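Local coordinates for FtsZ-like protein of unknown function (Nostoc punctiforme, PDB 3C8L), which is of unknown function but is described as FtsZ-like and belongs to a family of conserved hypothetical proteins, at residues A25-V30 against L74-F79; V68-V73 against K82-E87. All coordinates share one frame; numbering follows the deposited sequence.

Contact 1 (A25-V30 against L74-F79); sequences AASRAV and LAVLPF
The planar group touched here is the main-chain carbonyl of Ser27, whose O meets Val76 CG2 at 3.7 Å and has Val76 CG1 beside it at 4.0 Å; everything else across the contact is aliphatic, with no ring face or edge taking part. This is where helix 22-34, lying on the sheet, meets the connection of a beta-alpha-beta unit: residues 74-79 lead from helix 70-74 into strand 81-94 and begin with a type I turn from Leu74 to Leu77, closed by Leu77 N to Leu74 O at 3.0 Å. The turn points Val76 at the helix. Its CG1 sits opposite the backbone N (chi1 173°), which carries that methyl to Val30 CG1, 3.8 Å away, while CG2 is left for Ser27. Besides the carbonyl, CG2 touches Ser27 CB, whose hydroxyl, in the conformer modelled here, bonds Thr23 O one turn back. Replacing Val76 by an alanine removes both methyls, which is likely to open a gap over the Ser27 carbonyl and leave Val30 CG1 with a thinner contact, to CB and Leu77 CD2. On the sheet side Val30 packs on Val58 and Ala113, and Leu77 on Ile56 and Val58; Val73 of helix 70-74 also touches Val30. Phe79 packs on Leu101 of the second subunit as well as on Pro51 and Met54 of its own chain. Leu77 leaves its backbone pointing past the helix, but its far end swings in, crossing Val30 at about a right angle to bring CD2 within 3.9 Å of Val30 CG1.

Contact 2 (V68-V73 against K82-E87); sequences VREEEV and KTLTVE
Val68 faces Val86 and Glu70 faces Leu84, with CA atoms 7.6 and 7.0 Å apart, so the segment entering helix 70-74 runs over strand 81-94 in the opposite direction, too distant for main-chain pairing. Both belong to the beta-alpha-beta unit formed with strand 55-62, and here the helix lies on the strand that follows it. Leu84 carries most of the packing. Its CD2 comes up against the aliphatic stem of Glu70, 3.7 Å from CG, as the two side chains run antiparallel, alongside one another; Val73 CB lies 4.2 Å from Leu84 CD2, these two side chains crossing at about a right angle. With CG anti to the backbone N (chi1 168°) and an extended chain beyond, Glu70 reaches out over the strand and spans Leu84. Two waters complete the link: one donates to Glu70 OE2 and accepts from Leu84 N at 2.9 Å, the other donates to Glu70 OE1 and to Leu84 O at 2.7 Å. Just before the helix, Val68 CG2 meets Val86 CG1 at 3.9 Å. On the far side, N-cap Arg69 holds Glu72 OE1 side-on with NE and NH2, both from above the carboxylate plane, while its NH1 bridges to Glu21. With a water donating to each of its oxygens, the Glu70 carboxylate is probably ionised, and it ties helix to strand through solvent above an apolar floor.

Overall arrangement
The centre of contact 1 lies about 5 Å from the centre of the chain, and the contact is partly buried; the centre of contact 2, about 8 Å from the same point, marks a surface contact. Both involve the short helix 70-74 or the loop that leaves it: contact 1 sets that loop against helix 22-34, contact 2 lays the helix start on strand 81-94. Val73 joins them, its CG1 packing on Val30 CG2 at 3.7 Å and its CG2 near Ser27. Lys82 NZ makes a second tie, with probable hydrogen bonds to Leu77 O and Leu74 O. Chemistry follows position: aliphatic carbons and one main-chain carbonyl in contact 1, whereas at the surface a carboxylate and two waters supplement apolar packing.

Contact 1 (A25-V30 against L74-F79)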
loop_
_atom_site.group_PDB
_atom_site.type_symbol
_atom_site.label_atom_id
_atom_site.label_comp_id
_atom_site.label_asym_id
_atom_site.label_seq_id
_atom_site.Cartn_x
_atom_site.Cartn_y
_atom_site.Cartn_z
ATOM N N ALA A 25 7.189 -8.816 -11.163
ATOM C CA ALA A 25 5.977 -8.715 -10.338
ATOM C C ALA A 25 6.234 -9.345 -8.959
ATOM O O ALA A 25 5.897 -8.763 -7.916
ATOM C CB ALA A 25 4.802 -9.389 -11.039
ATOM N N ALA A 26 6.858 -10.526 -8.950
ATOM C CA ALA A 26 7.145 -11.226 -7.707
ATOM C C ALA A 26 8.122 -10.467 -6.800
ATOM O O ALA A 26 7.907 -10.370 -5.603
ATOM C CB ALA A 26 7.674 -12.626 -7.991
ATOM N N SER A 27 9.190 -9.943 -7.400
ATOM C CA SER A 27 10.188 -9.182 -6.648
ATOM C C SER A 27 9.557 -7.945 -6.016
ATOM O O SER A 27 9.805 -7.626 -4.842
ATOM C CB SER A 27 11.369 -8.797 -7.553
ATOM O OG SER A 27 12.090 -9.961 -7.912
ATOM N N ARG A 28 8.746 -7.247 -6.803
ATOM C CA ARG A 28 8.060 -6.042 -6.318
ATOM C C ARG A 28 7.060 -6.399 -5.224
ATOM O O ARG A 28 6.875 -5.623 -4.281
ATOM C CB ARG A 28 7.360 -5.336 -7.444
ATOM C CG ARG A 28 8.334 -4.623 -8.365
ATOM C CD ARG A 28 7.693 -4.046 -9.596
ATOM N NE ARG A 28 8.662 -3.284 -10.395
ATOM C CZ ARG A 28 8.461 -2.831 -11.618
ATOM N NH1 ARG A 28 7.322 -3.060 -12.236
ATOM N NH2 ARG A 28 9.437 -2.158 -12.248
ATOM N N ALA A 29 6.410 -7.560 -5.330
ATOM C CA ALA A 29 5.468 -8.000 -4.307
ATOM C C ALA A 29 6.159 -8.239 -2.953
ATOM O O ALA A 29 5.651 -7.834 -1.905
ATOM C CB ALA A 29 4.718 -9.248 -4.757
ATOM N N VAL A 30 7.315 -8.900 -2.958
ATOM C CA VAL A 30 8.088 -9.125 -1.738
ATOM C C VAL A 30 8.538 -7.769 -1.153
ATOM O O VAL A 30 8.425 -7.531 0.059
ATOM C CB VAL A 30 9.298 -10.051 -2.007
ATOM C CG1 VAL A 30 10.192 -10.172 -0.770
ATOM C CG2 VAL A 30 8.811 -11.437 -2.445
ATOM N N LEU A 74 14.384 -13.769 -3.881
ATOM C CA LEU A 74 14.868 -13.865 -2.506
ATOM C C LEU A 74 15.876 -12.795 -2.129
ATOM O O LEU A 74 15.971 -12.430 -0.967
ATOM C CB LEU A 74 15.404 -15.272 -2.182
ATOM C CG LEU A 74 14.339 -16.368 -2.094
ATOM C CD1 LEU A 74 14.983 -17.718 -1.782
ATOM C CD2 LEU A 74 13.268 -16.017 -1.067
ATOM N N ALA A 75 16.609 -12.280 -3.116
ATOM C CA ALA A 75 17.578 -11.224 -2.856
ATOM C C ALA A 75 16.877 -9.919 -2.404
ATOM O O ALA A 75 17.538 -9.020 -1.896
ATOM C CB ALA A 75 18.467 -10.979 -4.089
ATOM N N VAL A 76 15.574 -9.782 -2.597
ATOM C CA VAL A 76 14.862 -8.600 -2.090
ATOM C C VAL A 76 14.917 -8.589 -0.548
ATOM O O VAL A 76 14.909 -7.519 0.061
ATOM C CB VAL A 76 13.397 -8.598 -2.585
ATOM C CG1 VAL A 76 12.559 -7.464 -1.948
ATOM C CG2 VAL A 76 13.374 -8.500 -4.118
ATOM N N LEU A 77 14.921 -9.768 0.086
ATOM C CA LEU A 77 14.986 -9.814 1.535
ATOM C C LEU A 77 16.383 -9.445 1.986
ATOM O O LEU A 77 17.376 -9.998 1.473
ATOM C CB LEU A 77 14.617 -11.193 2.048
ATOM C CG LEU A 77 13.208 -11.725 1.778
ATOM C CD1 LEU A 77 13.129 -13.190 2.158
ATOM C CD2 LEU A 77 12.132 -10.900 2.493
ATOM N N PRO A 78 16.477 -8.515 2.953
ATOM C CA PRO A 78 17.746 -8.036 3.421
ATOM C C PRO A 78 18.593 -8.983 4.279
ATOM O O PRO A 78 19.780 -8.776 4.403
ATOM C CB PRO A 78 17.340 -6.783 4.248
ATOM C CG PRO A 78 15.968 -7.046 4.702
ATOM C CD PRO A 78 15.342 -7.787 3.585
ATOM N N PHE A 79 18.006 -10.032 4.815
ATOM C CA PHE A 79 18.708 -10.946 5.684
ATOM C C PHE A 79 17.804 -12.133 5.915
ATOM O O PHE A 79 16.658 -12.175 5.425
ATOM C CB PHE A 79 18.995 -10.270 7.027
ATOM C CG PHE A 79 17.800 -9.612 7.637
ATOM C CD1 PHE A 79 16.746 -10.343 8.168
ATOM C CD2 PHE A 79 17.729 -8.215 7.688
ATOM C CE1 PHE A 79 15.629 -9.691 8.698
ATOM C CE2 PHE A 79 16.646 -7.580 8.245
ATOM C CZ PHE A 79 15.594 -8.306 8.728
#

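Contact 2 (V68-V73 against K82-E87)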
loop_
_atom_site.group_PDB
_atom_site.type_symbol
_atom_site.label_atom_id
_atom_site.label_comp_id
_atom_site.label_asym_id
_atom_site.label_seq_id
_atom_site.Cartn_x
_atom_site.Cartn_y
_atom_site.Cartn_z
ATOM N N VAL A 68 9.354 -17.557 -12.852
ATOM C CA VAL A 68 9.943 -16.750 -11.784
ATOM C C VAL A 68 11.350 -17.230 -11.437
ATOM O O VAL A 68 11.574 -18.405 -11.179
ATOM C CB VAL A 68 9.045 -16.767 -10.541
ATOM C CG1 VAL A 68 9.731 -16.057 -9.355
ATOM C CG2 VAL A 68 7.720 -16.069 -10.837
ATOM N N ARG A 69 12.287 -16.293 -11.454
ATOM C CA ARG A 69 13.700 -16.545 -11.106
ATOM C C ARG A 69 13.841 -16.384 -9.590
ATOM O O ARG A 69 13.833 -15.261 -9.049
ATOM C CB ARG A 69 14.597 -15.579 -11.857
ATOM C CG ARG A 69 14.460 -15.715 -13.379
ATOM C CD ARG A 69 15.409 -14.816 -14.139
ATOM N NE ARG A 69 15.139 -13.402 -13.921
ATOM C CZ ARG A 69 14.305 -12.646 -14.634
ATOM N NH1 ARG A 69 13.622 -13.143 -15.642
ATOM N NH2 ARG A 69 14.140 -11.360 -14.322
ATOM N N GLU A 70 13.951 -17.515 -8.900
ATOM C CA GLU A 70 13.952 -17.538 -7.442
ATOM C C GLU A 70 14.997 -16.718 -6.748
ATOM O O GLU A 70 14.712 -16.022 -5.777
ATOM C CB GLU A 70 14.042 -18.990 -6.942
ATOM C CG GLU A 70 14.335 -19.150 -5.445
ATOM C CD GLU A 70 14.160 -20.580 -4.942
ATOM O OE1 GLU A 70 13.354 -21.343 -5.552
ATOM O OE2 GLU A 70 14.810 -20.918 -3.923
ATOM N N GLU A 71 16.219 -16.787 -7.238
ATOM C CA GLU A 71 17.329 -16.093 -6.602
ATOM C C GLU A 71 17.159 -14.580 -6.590
ATOM O O GLU A 71 17.523 -13.916 -5.626
ATOM C CB GLU A 71 18.657 -16.509 -7.252
ATOM C CG GLU A 71 18.998 -18.027 -7.123
ATOM C CD GLU A 71 18.184 -18.986 -8.000
ATOM O OE1 GLU A 71 17.473 -18.545 -8.949
ATOM O OE2 GLU A 71 18.283 -20.217 -7.766
ATOM N N GLU A 72 16.619 -14.043 -7.667
ATOM C CA GLU A 72 16.360 -12.621 -7.767
ATOM C C GLU A 72 15.267 -12.190 -6.782
ATOM O O GLU A 72 15.386 -11.154 -6.138
ATOM C CB GLU A 72 15.961 -12.277 -9.208
ATOM C CG GLU A 72 15.600 -10.850 -9.456
ATOM C CD GLU A 72 15.458 -10.505 -10.943
ATOM O OE1 GLU A 72 15.973 -11.265 -11.788
ATOM O OE2 GLU A 72 14.869 -9.441 -11.238
ATOM N N VAL A 73 14.234 -13.004 -6.627
ATOM C CA VAL A 73 13.145 -12.690 -5.698
ATOM C C VAL A 73 13.660 -12.720 -4.254
ATOM O O VAL A 73 13.383 -11.805 -3.482
ATOM C CB VAL A 73 11.966 -13.654 -5.894
ATOM C CG1 VAL A 73 10.895 -13.435 -4.822
ATOM C CG2 VAL A 73 11.370 -13.503 -7.291
ATOM N N LYS A 82 16.322 -17.999 4.153
ATOM C CA LYS A 82 15.214 -17.770 3.223
ATOM C C LYS A 82 14.783 -18.904 2.350
ATOM O O LYS A 82 15.628 -19.606 1.790
ATOM C CB LYS A 82 15.652 -16.679 2.211
ATOM C CG LYS A 82 16.251 -15.443 2.771
ATOM C CD LYS A 82 16.840 -14.515 1.689
ATOM C CE LYS A 82 17.708 -13.431 2.215
ATOM N NZ LYS A 82 18.350 -12.685 1.085
ATOM N N THR A 83 13.468 -19.052 2.170
ATOM C CA THR A 83 12.944 -20.029 1.245
ATOM C C THR A 83 11.819 -19.379 0.440
ATOM O O THR A 83 11.162 -18.419 0.911
ATOM C CB THR A 83 12.411 -21.283 1.903
ATOM O OG1 THR A 83 11.281 -20.957 2.708
ATOM C CG2 THR A 83 13.452 -21.979 2.738
ATOM N N LEU A 84 11.569 -19.917 -0.746
ATOM C CA LEU A 84 10.513 -19.444 -1.628
ATOM C C LEU A 84 9.679 -20.575 -2.216
ATOM O O LEU A 84 10.208 -21.645 -2.546
ATOM C CB LEU A 84 11.123 -18.682 -2.851
ATOM C CG LEU A 84 10.172 -18.147 -3.930
ATOM C CD1 LEU A 84 9.266 -17.049 -3.364
ATOM C CD2 LEU A 84 10.970 -17.612 -5.128
ATOM N N THR A 85 8.370 -20.336 -2.291
ATOM C CA THR A 85 7.479 -21.190 -3.063
ATOM C C THR A 85 6.796 -20.243 -4.071
ATOM O O THR A 85 6.544 -19.056 -3.758
ATOM C CB THR A 85 6.436 -21.948 -2.248
ATOM O OG1 THR A 85 5.512 -21.039 -1.657
ATOM C CG2 THR A 85 7.107 -22.820 -1.194
ATOM N N VAL A 86 6.549 -20.735 -5.280
ATOM C CA VAL A 86 5.847 -19.985 -6.307
ATOM C C VAL A 86 4.719 -20.884 -6.806
ATOM O O VAL A 86 4.935 -22.074 -7.079
ATOM C CB VAL A 86 6.751 -19.561 -7.480
ATOM C CG1 VAL A 86 6.051 -18.547 -8.337
ATOM C CG2 VAL A 86 8.039 -18.913 -6.944
ATOM N N GLU A 87 3.524 -20.321 -6.932
ATOM C CA GLU A 87 2.353 -21.033 -7.387
ATOM C C GLU A 87 1.532 -20.149 -8.313
ATOM O O GLU A 87 1.710 -18.925 -8.359
ATOM C CB GLU A 87 1.495 -21.460 -6.173
ATOM C CG GLU A 87 0.813 -20.283 -5.454
ATOM C CD GLU A 87 0.258 -20.667 -4.113
ATOM O OE1 GLU A 87 -0.905 -21.120 -4.057
ATOM O OE2 GLU A 87 1.014 -20.635 -3.130
HETATM O O HOH W 1 13.611 -21.846 -1.611
HETATM O O HOH W 2 11.751 -23.131 -4.206
#